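Local coordinates for protein charybdin (Charybdis maritima, PDB 2B7U) that belongs to the ribosome-inactivating proteins, a family well known from plants, whose fold joins a mixed beta sheet to a largely helical region, at residues 167-172 with 240-245. Residues are numbered along the deposited sequence; the frame is centred on the assembly and turned at random.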
loop_
_atom_site.group_PDB
_atom_site.type_symbol
_atom_site.label_atom_id
_atom_site.label_comp_id
_atom_site.label_asym_id
_atom_site.label_seq_id
_atom_site.Cartn_x
_atom_site.Cartn_y
_atom_site.Cartn_z
ATOM N N GLU A 167 2.083 2.445 0.124
ATOM C CA GLU A 167 3.452 2.502 0.584
ATOM C C GLU A 167 3.601 3.471 1.769
ATOM O O GLU A 167 4.360 3.231 2.701
ATOM C CB GLU A 167 4.398 2.882 -0.538
ATOM C CG GLU A 167 4.294 2.020 -1.778
ATOM C CD GLU A 167 4.661 0.580 -1.574
ATOM O OE1 GLU A 167 5.159 0.216 -0.477
ATOM O OE2 GLU A 167 4.437 -0.225 -2.510
ATOM N N ALA A 168 2.900 4.604 1.729
ATOM C CA ALA A 168 2.905 5.538 2.867
ATOM C C ALA A 168 2.375 4.890 4.148
ATOM O O ALA A 168 2.909 5.120 5.237
ATOM C CB ALA A 168 2.095 6.785 2.525
ATOM N N THR A 169 1.346 4.051 4.027
ATOM C CA THR A 169 0.794 3.327 5.173
ATOM C C THR A 169 1.837 2.348 5.727
ATOM O O THR A 169 2.058 2.274 6.934
ATOM C CB THR A 169 -0.500 2.620 4.773
ATOM O OG1 THR A 169 -1.499 3.624 4.483
ATOM C CG2 THR A 169 -1.037 1.724 5.846
ATOM N N ARG A 170 2.544 1.690 4.832
ATOM C CA ARG A 170 3.575 0.712 5.245
ATOM C C ARG A 170 4.796 1.329 5.915
ATOM O O ARG A 170 5.395 0.683 6.776
ATOM C CB ARG A 170 4.026 -0.106 4.054
ATOM C CG ARG A 170 3.010 -1.017 3.406
ATOM C CD ARG A 170 3.582 -1.593 2.115
ATOM N NE ARG A 170 2.708 -2.613 1.545
ATOM C CZ ARG A 170 2.336 -2.679 0.268
ATOM N NH1 ARG A 170 2.791 -1.805 -0.618
ATOM N NH2 ARG A 170 1.545 -3.653 -0.134
ATOM N N PHE A 171 5.231 2.517 5.498
ATOM C CA PHE A 171 6.514 3.083 5.958
ATOM C C PHE A 171 6.419 4.504 6.454
ATOM O O PHE A 171 5.940 5.384 5.753
ATOM C CB PHE A 171 7.555 3.024 4.843
ATOM C CG PHE A 171 8.002 1.619 4.515
ATOM C CD1 PHE A 171 8.897 0.974 5.347
ATOM C CD2 PHE A 171 7.517 0.961 3.413
ATOM C CE1 PHE A 171 9.301 -0.315 5.041
ATOM C CE2 PHE A 171 7.914 -0.331 3.113
ATOM C CZ PHE A 171 8.813 -0.959 3.924
ATOM N N VAL A 172 6.904 4.721 7.667
ATOM C CA VAL A 172 6.945 6.038 8.284
ATOM C C VAL A 172 7.616 7.084 7.412
ATOM O O VAL A 172 7.082 8.190 7.246
ATOM C CB VAL A 172 7.657 5.937 9.678
ATOM C CG1 VAL A 172 7.856 7.318 10.303
ATOM C CG2 VAL A 172 6.833 5.003 10.599
ATOM N N LEU A 240 8.705 0.882 10.096
ATOM C CA LEU A 240 7.419 0.418 9.592
ATOM C C LEU A 240 6.243 1.101 10.265
ATOM O O LEU A 240 6.219 1.311 11.465
ATOM C CB LEU A 240 7.253 -1.100 9.762
ATOM C CG LEU A 240 7.912 -1.936 8.664
ATOM C CD1 LEU A 240 9.420 -1.825 8.678
ATOM C CD2 LEU A 240 7.499 -3.411 8.670
ATOM N N GLY A 241 5.287 1.497 9.466
ATOM C CA GLY A 241 4.017 1.991 9.943
ATOM C C GLY A 241 3.011 0.924 10.298
ATOM O O GLY A 241 2.090 1.140 11.099
ATOM N N ILE A 242 3.138 -0.224 9.634
ATOM C CA ILE A 242 2.272 -1.378 9.839
ATOM C C ILE A 242 3.040 -2.607 9.329
ATOM O O ILE A 242 3.886 -2.491 8.439
ATOM C CB ILE A 242 0.856 -1.152 9.185
ATOM C CG1 ILE A 242 -0.152 -2.196 9.698
ATOM C CG2 ILE A 242 0.958 -1.148 7.681
ATOM C CD1 ILE A 242 -1.558 -1.715 9.626
ATOM N N VAL A 243 2.779 -3.751 9.935
ATOM C CA VAL A 243 3.551 -4.976 9.727
ATOM C C VAL A 243 2.721 -6.085 9.084
ATOM O O VAL A 243 1.645 -6.388 9.582
ATOM C CB VAL A 243 4.110 -5.476 11.081
ATOM C CG1 VAL A 243 4.961 -6.683 10.869
ATOM C CG2 VAL A 243 4.873 -4.348 11.801
ATOM N N GLU A 244 3.211 -6.704 8.005
ATOM C CA GLU A 244 2.528 -7.849 7.415
ATOM C C GLU A 244 2.667 -9.074 8.310
ATOM O O GLU A 244 3.677 -9.211 8.977
ATOM C CB GLU A 244 3.150 -8.167 6.049
ATOM C CG GLU A 244 2.254 -8.989 5.207
ATOM C CD GLU A 244 2.872 -9.437 3.926
ATOM O OE1 GLU A 244 3.982 -9.971 3.955
ATOM O OE2 GLU A 244 2.200 -9.304 2.866
ATOM N N GLN A 245 1.683 -9.977 8.305
ATOM C CA GLN A 245 1.713 -11.171 9.177
ATOM C C GLN A 245 1.610 -12.448 8.355
ATOM O O GLN A 245 0.526 -12.956 8.126
ATOM C CB GLN A 245 0.577 -11.115 10.208
ATOM C CG GLN A 245 0.711 -12.213 11.243
ATOM C CD GLN A 245 -0.356 -12.211 12.314
ATOM O OE1 GLN A 245 -0.188 -12.921 13.311
ATOM N NE2 GLN A 245 -1.441 -11.421 12.141
#
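Phe171 and Leu240 lie side by side, the phenyl ring meeting one methyl obliquely: CE1 of Phe171 is 3.9 Å from CD1 of Leu240. CG of Phe171 stands anti to its carbonyl carbon (chi1 -69°), which turns the ring alongside the leucine although its CB points away from segment 240-245; the ring of Trp202 meets it at about 75°. The other flat group, the guanidinium of Arg170, has CD of Glu167 in plane at its edge; NH1 of Arg170 donates to OE1 of Glu167 at 3.1 Å, from above the carboxylate plane, and lies 3.0 Å from OE2, a salt bridge between residues three apart on the helix. Its NH2 bonds to Asp77 O, and Trp202 adds a cation-pi contact.

The backbones join where the helix ends. Gly241 N donates to Arg170 O at 2.8 Å, fairly straight at 156°, yet from above the carbonyl plane. CA of Leu240 lies 3.5 Å from the same Arg170 O, a weaker CH···O contact beside the single bridge pairing Phe171 with Leu240. Farther along, CG2 of Ile242 packs 3.9 Å from CG2 of Thr169, while the buried N of Ile242 finds no partner.

The contact thus ties the C-terminal end of helix 151-170, at its junction with helix 172-180, to the loop following helix 233-237; helix 21-35 packs against Thr169 and Ile242, helix 202-214 borders Leu240, and strand 43-45 touches Ile242.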